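Local coordinates for protein putative P450-like enzyme (Streptomyces himastatinicus ATCC 53653, PDB 5Z9J) that binds heme as a member of the cytochrome P450 family and probably acts as a heme-dependent monooxygenase, at residues A[15-20]-A[283-288]; A[112-117]-A[361-366]; A[156-161]-A[186-191]. One frame throughout, in Å; residues are numbered along the deposited sequence.

Contact 1 of 3, residues A[15-20]-A[283-288]; sequences HFWMRG and PICGVG. With HEM (protoporphyrin IX containing Fe), chain E; TAM (tris(hydroxyethyl)aminomethane), chain F.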
loop_
_atom_site.group_PDB
_atom_site.type_symbol
_atom_site.label_atom_id
_atom_site.label_comp_id
_atom_site.label_asym_id
_atom_site.label_seq_id
_atom_site.Cartn_x
_atom_site.Cartn_y
_atom_site.Cartn_z
ATOM N N HIS A 15 6.360 15.672 -3.954
ATOM C CA HIS A 15 7.366 14.608 -3.952
ATOM C C HIS A 15 8.698 15.036 -4.552
ATOM O O HIS A 15 9.112 14.525 -5.591
ATOM C CB HIS A 15 6.884 13.397 -4.694
ATOM C CG HIS A 15 5.674 12.769 -4.070
ATOM N ND1 HIS A 15 4.998 11.718 -4.645
ATOM C CD2 HIS A 15 5.003 13.066 -2.931
ATOM C CE1 HIS A 15 3.982 11.373 -3.875
ATOM N NE2 HIS A 15 3.947 12.190 -2.836
ATOM N N PHE A 16 9.363 15.943 -3.857
ATOM C CA PHE A 16 10.601 16.514 -4.358
ATOM C C PHE A 16 11.678 15.447 -4.617
ATOM O O PHE A 16 12.568 15.649 -5.475
ATOM C CB PHE A 16 11.130 17.586 -3.365
ATOM C CG PHE A 16 11.374 17.054 -1.970
ATOM C CD1 PHE A 16 12.572 16.460 -1.651
ATOM C CD2 PHE A 16 10.379 17.122 -0.996
ATOM C CE1 PHE A 16 12.774 15.950 -0.399
ATOM C CE2 PHE A 16 10.589 16.631 0.267
ATOM C CZ PHE A 16 11.770 16.032 0.559
ATOM N N TRP A 17 11.679 14.363 -3.847
ATOM C CA TRP A 17 12.723 13.348 -4.019
ATOM C C TRP A 17 12.663 12.656 -5.383
ATOM O O TRP A 17 13.668 12.150 -5.874
ATOM C CB TRP A 17 12.675 12.331 -2.890
ATOM C CG TRP A 17 11.330 11.610 -2.762
ATOM C CD1 TRP A 17 10.980 10.434 -3.339
ATOM C CD2 TRP A 17 10.180 12.049 -2.014
ATOM N NE1 TRP A 17 9.686 10.097 -3.003
ATOM C CE2 TRP A 17 9.174 11.074 -2.196
ATOM C CE3 TRP A 17 9.909 13.163 -1.203
ATOM C CZ2 TRP A 17 7.911 11.184 -1.591
ATOM C CZ3 TRP A 17 8.634 13.272 -0.611
ATOM C CH2 TRP A 17 7.658 12.284 -0.815
ATOM N N MET A 18 11.461 12.592 -5.978
ATOM C CA MET A 18 11.295 12.049 -7.324
ATOM C C MET A 18 11.897 12.914 -8.440
ATOM O O MET A 18 12.135 12.427 -9.546
ATOM C CB MET A 18 9.793 11.815 -7.602
ATOM C CG MET A 18 9.199 10.829 -6.606
ATOM S SD MET A 18 10.069 9.237 -6.579
ATOM C CE MET A 18 9.877 8.760 -8.302
ATOM N N ARG A 19 12.121 14.194 -8.149
ATOM C CA ARG A 19 12.752 15.127 -9.077
ATOM C C ARG A 19 14.238 15.355 -8.761
ATOM O O ARG A 19 14.823 16.343 -9.201
ATOM C CB ARG A 19 11.976 16.450 -9.088
ATOM C CG ARG A 19 10.509 16.271 -9.555
ATOM C CD ARG A 19 9.667 17.555 -9.490
ATOM N NE ARG A 19 8.303 17.336 -10.001
ATOM C CZ ARG A 19 7.230 16.927 -9.312
ATOM N NH1 ARG A 19 7.288 16.626 -8.015
ATOM N NH2 ARG A 19 6.080 16.797 -9.953
ATOM N N GLY A 20 14.825 14.466 -7.960
ATOM C CA GLY A 20 16.247 14.513 -7.684
ATOM C C GLY A 20 16.697 15.640 -6.766
ATOM O O GLY A 20 17.847 16.098 -6.871
ATOM N N PRO A 283 5.228 2.898 -3.684
ATOM C CA PRO A 283 3.754 3.001 -3.691
ATOM C C PRO A 283 3.158 3.627 -2.440
ATOM O O PRO A 283 2.215 4.442 -2.495
ATOM C CB PRO A 283 3.298 1.530 -3.850
ATOM C CG PRO A 283 4.364 0.882 -4.583
ATOM C CD PRO A 283 5.670 1.552 -4.104
ATOM N N ILE A 284 3.688 3.236 -1.293
ATOM C CA ILE A 284 3.424 3.982 -0.061
ATOM C C ILE A 284 4.719 4.781 0.205
ATOM O O ILE A 284 5.791 4.230 0.490
ATOM C CB ILE A 284 3.077 3.082 1.121
ATOM C CG1 ILE A 284 1.780 2.293 0.846
ATOM C CG2 ILE A 284 2.878 3.877 2.377
ATOM C CD1 ILE A 284 0.516 3.153 0.726
ATOM N N CYS A 285 4.639 6.095 0.046
ATOM C CA CYS A 285 5.873 6.887 0.150
ATOM C C CYS A 285 5.949 7.737 1.428
ATOM O O CYS A 285 6.908 8.469 1.630
ATOM C CB CYS A 285 6.023 7.746 -1.097
ATOM S SG CYS A 285 4.769 8.973 -1.356
ATOM N N GLY A 286 4.894 7.687 2.240
ATOM C CA GLY A 286 4.915 8.251 3.564
ATOM C C GLY A 286 3.902 7.599 4.470
ATOM O O GLY A 286 2.853 7.154 4.002
ATOM N N VAL A 287 4.221 7.509 5.756
ATOM C CA VAL A 287 3.264 7.018 6.736
ATOM C C VAL A 287 3.210 7.956 7.933
ATOM O O VAL A 287 4.226 8.624 8.279
ATOM C CB VAL A 287 3.595 5.576 7.230
ATOM C CG1 VAL A 287 3.614 4.585 6.046
ATOM C CG2 VAL A 287 4.900 5.522 7.943
ATOM N N GLY A 288 2.023 7.997 8.556
ATOM C CA GLY A 288 1.752 8.879 9.668
ATOM C C GLY A 288 2.031 8.264 11.018
ATOM O O GLY A 288 1.886 7.053 11.240
HETATM C CHA HEM E . 1.665 -2.654 6.124
HETATM C CHB HEM E . 3.368 -1.165 1.893
HETATM C CHC HEM E . 0.984 -4.799 -0.228
HETATM C CHD HEM E . -1.442 -5.661 3.798
HETATM C C1A HEM E . 2.386 -1.912 5.215
HETATM C C2A HEM E . 3.286 -0.785 5.473
HETATM C C3A HEM E . 3.775 -0.383 4.297
HETATM C C4A HEM E . 3.183 -1.234 3.253
HETATM C CMA HEM E . 4.752 0.779 4.075
HETATM C CAA HEM E . 3.629 -0.174 6.847
HETATM C CBA HEM E . 2.510 0.751 7.343
HETATM C CGA HEM E . 2.952 1.591 8.548
HETATM O O1A HEM E . 2.216 2.513 8.981
HETATM O O2A HEM E . 4.024 1.355 9.133
HETATM C C1B HEM E . 2.922 -2.063 0.965
HETATM C C2B HEM E . 3.372 -2.118 -0.400
HETATM C C3B HEM E . 2.714 -3.125 -0.987
HETATM C C4B HEM E . 1.815 -3.710 -0.005
HETATM C CMB HEM E . 4.428 -1.152 -0.964
HETATM C CAB HEM E . 2.787 -3.643 -2.428
HETATM C CBB HEM E . 3.623 -3.161 -3.347
HETATM C C1C HEM E . 0.121 -5.393 0.673
HETATM C C2C HEM E . -0.779 -6.545 0.413
HETATM C C3C HEM E . -1.435 -6.766 1.543
HETATM C C4C HEM E . -1.001 -5.779 2.499
HETATM C CMC HEM E . -0.840 -7.304 -0.925
HETATM C CAC HEM E . -2.523 -7.795 1.935
HETATM C CBC HEM E . -2.969 -8.751 1.134
HETATM C C1D HEM E . -0.858 -4.909 4.765
HETATM C C2D HEM E . -1.324 -4.843 6.118
HETATM C C3D HEM E . -0.344 -3.930 6.833
HETATM C C4D HEM E . 0.617 -3.514 5.853
HETATM C CMD HEM E . -2.560 -5.544 6.736
HETATM C CAD HEM E . -0.437 -3.488 8.298
HETATM C CBD HEM E . 0.369 -4.407 9.191
HETATM C CGD HEM E . 0.407 -3.798 10.581
HETATM O O1D HEM E . 0.055 -2.608 10.759
HETATM O O2D HEM E . 0.826 -4.510 11.530
HETATM N NA HEM E . 2.373 -2.132 3.866
HETATM N NB HEM E . 1.953 -3.040 1.172
HETATM N NC HEM E . -0.087 -4.980 1.936
HETATM N ND HEM E . 0.314 -4.139 4.637
HETATM FE FE HEM E . 1.208 -3.690 2.962
HETATM C C TAM F . 5.246 18.134 2.105
HETATM C C1 TAM F . 6.400 19.196 2.316
HETATM C C2 TAM F . 4.677 18.174 0.676
HETATM C C3 TAM F . 5.783 16.711 2.432
HETATM C C4 TAM F . 7.057 19.611 0.995
HETATM C C5 TAM F . 3.570 17.135 0.575
HETATM C C6 TAM F . 7.106 16.344 1.722
HETATM N N TAM F . 4.153 18.397 3.037
HETATM O O4 TAM F . 6.436 20.774 0.479
HETATM O O5 TAM F . 2.895 17.109 1.845
HETATM O O6 TAM F . 6.861 16.191 0.340
#
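Cys285 meets His15 and Trp17 where the N-terminal 3-10 turn of this cytochrome P450 packs against the loop leading into strand 287-291 of the mixed sheet. Followed outward, Cys285 has its CB 4.0 Å from CZ2 of Trp17. Its SG lies 3.6 Å from His15 CE1, and its approach to that ring is oblique, 35° off the normal. To Trp17 the same sulfur comes differently: 3.8 Å from CZ2 and 87° off the normal of the six-membered ring, hence at the edge in a sulfur-aromatic contact. A chi1 of 64° sets SG between the backbone N and the carbonyl carbon of Cys285, which turns it to both rings. His15 NE2 also lies near the sulfur but is hydrogen-bonded to Val385 O, and this bond helps fix the imidazole. The indole links the neighbours: CZ2 stands over one face of His15, CE3 over the centre of the Phe16 ring, and CZ3 comes 3.5 Å from TAM O6. With an alanine in place of Trp17 the indole is gone, which would probably open a gap beside Cys285 SG and leave the His15 and Phe16 rings less firmly packed. Backbone hydrogen bonds to Gly313 and Asp386 hold Cys285, while the preceding residue faces the heme, Ile284 CG1 lying 3.9 Å from its methine carbon CHB.

Contact 2 of 3, residues A[112-117]-A[361-366]; sequences ELLDGV and VEILLD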
loop_
_atom_site.group_PDB
_atom_site.type_symbol
_atom_site.label_atom_id
_atom_site.label_comp_id
_atom_site.label_asym_id
_atom_site.label_seq_id
_atom_site.Cartn_x
_atom_site.Cartn_y
_atom_site.Cartn_z
ATOM N N GLU A 112 -5.749 -14.804 -17.778
ATOM C CA GLU A 112 -7.150 -14.465 -18.010
ATOM C C GLU A 112 -7.334 -12.973 -18.256
ATOM O O GLU A 112 -8.063 -12.558 -19.148
ATOM C CB GLU A 112 -7.961 -14.903 -16.813
ATOM C CG GLU A 112 -9.355 -15.290 -17.086
ATOM C CD GLU A 112 -10.048 -15.736 -15.805
ATOM O OE1 GLU A 112 -9.546 -16.691 -15.162
ATOM O OE2 GLU A 112 -11.080 -15.132 -15.442
ATOM N N LEU A 113 -6.643 -12.160 -17.471
ATOM C CA LEU A 113 -6.649 -10.735 -17.697
ATOM C C LEU A 113 -6.070 -10.378 -19.070
ATOM O O LEU A 113 -6.640 -9.554 -19.800
ATOM C CB LEU A 113 -5.887 -10.025 -16.584
ATOM C CG LEU A 113 -6.641 -9.967 -15.248
ATOM C CD1 LEU A 113 -5.752 -9.399 -14.162
ATOM C CD2 LEU A 113 -7.904 -9.133 -15.390
ATOM N N LEU A 114 -4.928 -10.965 -19.424
ATOM C CA LEU A 114 -4.301 -10.567 -20.670
ATOM C C LEU A 114 -5.084 -11.099 -21.866
ATOM O O LEU A 114 -5.179 -10.445 -22.908
ATOM C CB LEU A 114 -2.855 -11.055 -20.718
ATOM C CG LEU A 114 -2.095 -10.276 -19.641
ATOM C CD1 LEU A 114 -0.633 -10.744 -19.462
ATOM C CD2 LEU A 114 -2.218 -8.742 -19.823
ATOM N N ASP A 115 -5.732 -12.241 -21.684
ATOM C CA ASP A 115 -6.626 -12.750 -22.717
ATOM C C ASP A 115 -7.719 -11.721 -22.957
ATOM O O ASP A 115 -8.225 -11.597 -24.069
ATOM C CB ASP A 115 -7.226 -14.097 -22.316
ATOM C CG ASP A 115 -6.224 -15.239 -22.452
ATOM O OD1 ASP A 115 -5.114 -15.005 -22.962
ATOM O OD2 ASP A 115 -6.560 -16.390 -22.107
ATOM N N GLY A 116 -8.060 -10.970 -21.915
ATOM C CA GLY A 116 -9.010 -9.886 -22.030
ATOM C C GLY A 116 -8.600 -8.725 -22.912
ATOM O O GLY A 116 -9.466 -8.078 -23.474
ATOM N N VAL A 117 -7.295 -8.434 -23.043
ATOM C CA VAL A 117 -6.874 -7.343 -23.928
ATOM C C VAL A 117 -6.196 -7.806 -25.221
ATOM O O VAL A 117 -5.547 -6.998 -25.894
ATOM C CB VAL A 117 -5.920 -6.373 -23.208
ATOM C CG1 VAL A 117 -6.636 -5.606 -22.135
ATOM C CG2 VAL A 117 -4.704 -7.132 -22.694
ATOM N N VAL A 361 5.021 -9.296 -13.707
ATOM C CA VAL A 361 6.069 -8.779 -14.557
ATOM C C VAL A 361 6.620 -9.827 -15.511
ATOM O O VAL A 361 6.816 -9.554 -16.697
ATOM C CB VAL A 361 7.211 -8.235 -13.723
ATOM C CG1 VAL A 361 8.428 -7.907 -14.625
ATOM C CG2 VAL A 361 6.735 -6.986 -12.969
ATOM N N GLU A 362 6.875 -11.025 -14.978
ATOM C CA GLU A 362 7.394 -12.123 -15.757
ATOM C C GLU A 362 6.465 -12.431 -16.912
ATOM O O GLU A 362 6.910 -12.619 -18.037
ATOM C CB GLU A 362 7.584 -13.365 -14.887
ATOM C CG GLU A 362 8.812 -13.276 -14.013
ATOM C CD GLU A 362 8.937 -14.476 -13.108
ATOM O OE1 GLU A 362 7.933 -15.240 -12.908
ATOM O OE2 GLU A 362 10.048 -14.676 -12.581
ATOM N N ILE A 363 5.168 -12.535 -16.618
ATOM C CA ILE A 363 4.270 -12.894 -17.669
ATOM C C ILE A 363 4.081 -11.742 -18.680
ATOM O O ILE A 363 3.988 -12.004 -19.877
ATOM C CB ILE A 363 2.918 -13.385 -17.100
ATOM C CG1 ILE A 363 3.136 -14.774 -16.513
ATOM C CG2 ILE A 363 1.871 -13.468 -18.213
ATOM C CD1 ILE A 363 1.903 -15.363 -15.802
ATOM N N LEU A 364 4.103 -10.485 -18.236
ATOM C CA LEU A 364 4.087 -9.365 -19.178
ATOM C C LEU A 364 5.309 -9.422 -20.081
ATOM O O LEU A 364 5.210 -9.159 -21.282
ATOM C CB LEU A 364 4.009 -7.990 -18.450
ATOM C CG LEU A 364 2.566 -7.633 -17.966
ATOM C CD1 LEU A 364 2.525 -6.314 -17.171
ATOM C CD2 LEU A 364 1.648 -7.523 -19.174
ATOM N N LEU A 365 6.465 -9.755 -19.525
ATOM C CA LEU A 365 7.692 -9.818 -20.352
ATOM C C LEU A 365 7.697 -10.897 -21.448
ATOM O O LEU A 365 8.316 -10.717 -22.514
ATOM C CB LEU A 365 8.894 -10.047 -19.459
ATOM C CG LEU A 365 9.321 -8.894 -18.555
ATOM C CD1 LEU A 365 10.519 -9.310 -17.761
ATOM C CD2 LEU A 365 9.628 -7.651 -19.384
ATOM N N ASP A 366 7.034 -12.018 -21.154
ATOM C CA ASP A 366 7.008 -13.192 -22.010
ATOM C C ASP A 366 5.899 -13.124 -23.056
ATOM O O ASP A 366 6.121 -13.503 -24.197
ATOM C CB ASP A 366 6.908 -14.457 -21.163
ATOM C CG ASP A 366 8.227 -14.809 -20.495
ATOM O OD1 ASP A 366 9.328 -14.351 -20.982
ATOM O OD2 ASP A 366 8.164 -15.516 -19.459
#
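Leu114 and Leu364 bring their CA atoms to 8.6 Å, the nearest pair of CA atoms between segments 112-117 and 361-366. The segments belong to helix 96-116 and helix 350-367, which by their order in the P450 fold correspond to the D and L helices. Each has its own i to i+4 bonding, for example Gly116 N to Glu112 O and Leu365 N to Val361 O, and no hydrogen bond runs between segments 112-117 and 361-366. What joins these two segments is apolar, made by three buried side chains that together bury a modest 106 Å².

Leu114 supplies one side of the interface. Its CB is directed at the other helix, and its branched end reaches two successive residues there. CD1 lies 3.9 Å from Ile363 CG2 and 4.0 Å from Leu364 CD2, bridging the two methyls. Ile363 also has its CB turned to Leu114; with chi1 at -73°, CG2 is anti to the backbone N, and this short branch rather than the longer CG1 arm makes the contact. The CB of Leu364 does not aim at the partner helix, but its isobutyl group swings a methyl across, and the two leucine side chains meet at about a right angle.

Other elements close round this meeting. Phe129 of helix 125-130 touches both leucines, Met250 of helix 240-255 lies against Leu364, and Ile363 also packs on His107, Ile110 and His111 of helix 96-116. A salt bridge from Asp115 OD1 to Arg367 NH2 gives the same helix pair a polar tie. Within the apolar contact, the second methyl of Leu114 reaches Leu364 too, CD2 to CD2 at 4.1 Å.

Contact 3 of 3, residues A[156-161]-A[186-191]; sequences MDKMLD and LWEMRD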
loop_
_atom_site.group_PDB
_atom_site.type_symbol
_atom_site.label_atom_id
_atom_site.label_comp_id
_atom_site.label_asym_id
_atom_site.label_seq_id
_atom_site.Cartn_x
_atom_site.Cartn_y
_atom_site.Cartn_z
ATOM N N MET A 156 -13.415 1.467 -2.977
ATOM C CA MET A 156 -12.019 1.846 -3.041
ATOM C C MET A 156 -11.821 3.191 -3.720
ATOM O O MET A 156 -10.775 3.814 -3.553
ATOM C CB MET A 156 -11.230 0.757 -3.790
ATOM C CG MET A 156 -9.725 1.008 -4.033
ATOM S SD MET A 156 -8.757 0.814 -2.505
ATOM C CE MET A 156 -9.325 -0.806 -1.998
ATOM N N ASP A 157 -12.859 3.707 -4.366
ATOM C CA ASP A 157 -12.763 5.051 -4.919
ATOM C C ASP A 157 -13.256 6.084 -3.930
ATOM O O ASP A 157 -12.788 7.224 -3.947
ATOM C CB ASP A 157 -13.558 5.159 -6.207
ATOM C CG ASP A 157 -12.948 4.373 -7.297
ATOM O OD1 ASP A 157 -11.985 3.631 -7.018
ATOM O OD2 ASP A 157 -13.435 4.489 -8.419
ATOM N N LYS A 158 -14.167 5.670 -3.057
ATOM C CA LYS A 158 -14.604 6.495 -1.947
ATOM C C LYS A 158 -13.462 6.704 -0.955
ATOM O O LYS A 158 -13.292 7.785 -0.388
ATOM C CB LYS A 158 -15.815 5.875 -1.258
ATOM C CG LYS A 158 -17.098 5.960 -2.084
ATOM C CD LYS A 158 -18.264 5.305 -1.359
ATOM C CE LYS A 158 -19.561 5.424 -2.140
ATOM N NZ LYS A 158 -20.735 4.817 -1.403
ATOM N N MET A 159 -12.695 5.645 -0.730
ATOM C CA MET A 159 -11.568 5.718 0.173
ATOM C C MET A 159 -10.377 6.415 -0.502
ATOM O O MET A 159 -9.589 7.078 0.167
ATOM C CB MET A 159 -11.203 4.314 0.663
ATOM C CG MET A 159 -12.249 3.741 1.615
ATOM S SD MET A 159 -11.974 2.048 2.184
ATOM C CE MET A 159 -12.212 1.083 0.695
ATOM N N LEU A 160 -10.255 6.261 -1.819
ATOM C CA LEU A 160 -9.268 7.006 -2.604
ATOM C C LEU A 160 -9.629 8.493 -2.702
ATOM O O LEU A 160 -8.741 9.356 -2.752
ATOM C CB LEU A 160 -9.117 6.414 -4.011
ATOM N N ASP A 161 -10.933 8.785 -2.711
ATOM C CA ASP A 161 -11.430 10.162 -2.681
ATOM C C ASP A 161 -11.180 10.838 -1.344
ATOM O O ASP A 161 -10.752 11.991 -1.300
ATOM C CB ASP A 161 -12.929 10.203 -2.987
ATOM C CG ASP A 161 -13.485 11.609 -2.968
ATOM O OD1 ASP A 161 -13.111 12.423 -3.841
ATOM O OD2 ASP A 161 -14.280 11.911 -2.056
ATOM N N LEU A 186 -18.230 2.690 6.749
ATOM C CA LEU A 186 -17.879 1.619 7.672
ATOM C C LEU A 186 -19.088 0.800 8.031
ATOM O O LEU A 186 -18.990 -0.407 8.217
ATOM C CB LEU A 186 -17.285 2.166 8.962
ATOM C CG LEU A 186 -15.939 2.813 8.770
ATOM C CD1 LEU A 186 -15.424 3.379 10.085
ATOM C CD2 LEU A 186 -14.981 1.800 8.172
ATOM N N TRP A 187 -20.241 1.449 8.081
ATOM C CA TRP A 187 -21.470 0.738 8.392
ATOM C C TRP A 187 -21.920 -0.137 7.246
ATOM O O TRP A 187 -22.410 -1.239 7.462
ATOM C CB TRP A 187 -22.576 1.708 8.759
ATOM C CG TRP A 187 -22.561 2.142 10.189
ATOM C CD1 TRP A 187 -22.057 1.448 11.243
ATOM C CD2 TRP A 187 -23.134 3.342 10.731
ATOM N NE1 TRP A 187 -22.257 2.148 12.413
ATOM C CE2 TRP A 187 -22.918 3.313 12.127
ATOM C CE3 TRP A 187 -23.800 4.440 10.171
ATOM C CZ2 TRP A 187 -23.338 4.342 12.972
ATOM C CZ3 TRP A 187 -24.217 5.464 11.012
ATOM C CH2 TRP A 187 -23.986 5.405 12.397
ATOM N N GLU A 188 -21.682 0.311 6.024
ATOM C CA GLU A 188 -22.054 -0.505 4.883
ATOM C C GLU A 188 -21.171 -1.734 4.763
ATOM O O GLU A 188 -21.658 -2.838 4.537
ATOM C CB GLU A 188 -21.987 0.312 3.592
ATOM C CG GLU A 188 -22.173 -0.531 2.341
ATOM C CD GLU A 188 -22.040 0.256 1.055
ATOM O OE1 GLU A 188 -22.211 1.494 1.071
ATOM O OE2 GLU A 188 -21.735 -0.372 0.029
ATOM N N MET A 189 -19.895 -1.560 5.013
ATOM C CA MET A 189 -18.970 -2.677 5.025
ATOM C C MET A 189 -19.211 -3.636 6.169
ATOM O O MET A 189 -19.104 -4.840 6.009
ATOM C CB MET A 189 -17.530 -2.157 5.098
ATOM C CG MET A 189 -17.237 -1.145 4.031
ATOM S SD MET A 189 -15.472 -0.820 3.771
ATOM C CE MET A 189 -15.231 0.586 4.826
ATOM N N ARG A 190 -19.531 -3.085 7.331
ATOM C CA ARG A 190 -19.732 -3.903 8.493
ATOM C C ARG A 190 -20.928 -4.817 8.213
ATOM O O ARG A 190 -20.878 -6.000 8.506
ATOM C CB ARG A 190 -19.984 -3.067 9.735
ATOM C CG ARG A 190 -20.010 -3.904 11.008
ATOM C CD ARG A 190 -20.913 -3.303 12.049
ATOM N NE ARG A 190 -22.008 -2.591 11.398
ATOM C CZ ARG A 190 -23.209 -3.115 11.164
ATOM N NH1 ARG A 190 -23.479 -4.365 11.530
ATOM N NH2 ARG A 190 -24.139 -2.384 10.561
ATOM N N ASP A 191 -21.938 -4.279 7.552
ATOM C CA ASP A 191 -23.147 -5.086 7.313
ATOM C C ASP A 191 -22.888 -6.046 6.180
ATOM O O ASP A 191 -23.429 -7.138 6.161
ATOM C CB ASP A 191 -24.326 -4.190 6.960
#
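Met159 and Met189 meet through their ends, SD of Met159 lying 4.4 Å from CE of Met189. Both CB atoms are directed across the gap, yet the nearest backbones, at Met159 and Leu186, stay 10.6 Å apart between CA atoms, so the long side chains do the spanning. Beside them Lys158, its chain extended from CB to NZ, holds NZ 4.4 Å from Glu188 OE1. The opposite charges are probably mutually favourable, but the separation is beyond a salt bridge.

In the next shell, Trp155 NE1 hydrogen-bonds to the other carboxylate oxygen, Glu188 OE2, which anchors the acid from helix 147-163 itself; Trp155 also touches Met189. The floor is helix 224-238, where Asn232 touches both methionines, Val236 adds to Met159 and Ser228 to Met189. On that helix Asn237, a heme-binding residue, has its side chain about 9 Å from that of Met159, and the heme lies about 13 Å from the Met159 side chain. Helices 147-163 and 172-202, meeting loosely through their methionine ends above helix 224-238, match the F and G helices resting on the first part of the long central helix, the pair that roofs the distal side of the heme in P450 enzymes.

In the fold
The three contacts lie well apart, with centres 29 Å between contacts 1 and 2, 26 Å between 1 and 3, and 30 Å between 2 and 3. They share no helix or strand. Along the chain, 15-20 comes first, then 112-117, 156-161, 186-191, 283-288 and 361-366; contact 3 is thus nested inside both other loops, while contacts 1 and 2 cross. Contact 1 joins the N-terminal turn to the loop that leads into strand 287-291, contact 2 unites two helices, and contact 3 pairs two successive helices on the heme's distal side. Contacts 1 and 2 therefore link parts of the P450 fold more than 240 residues apart.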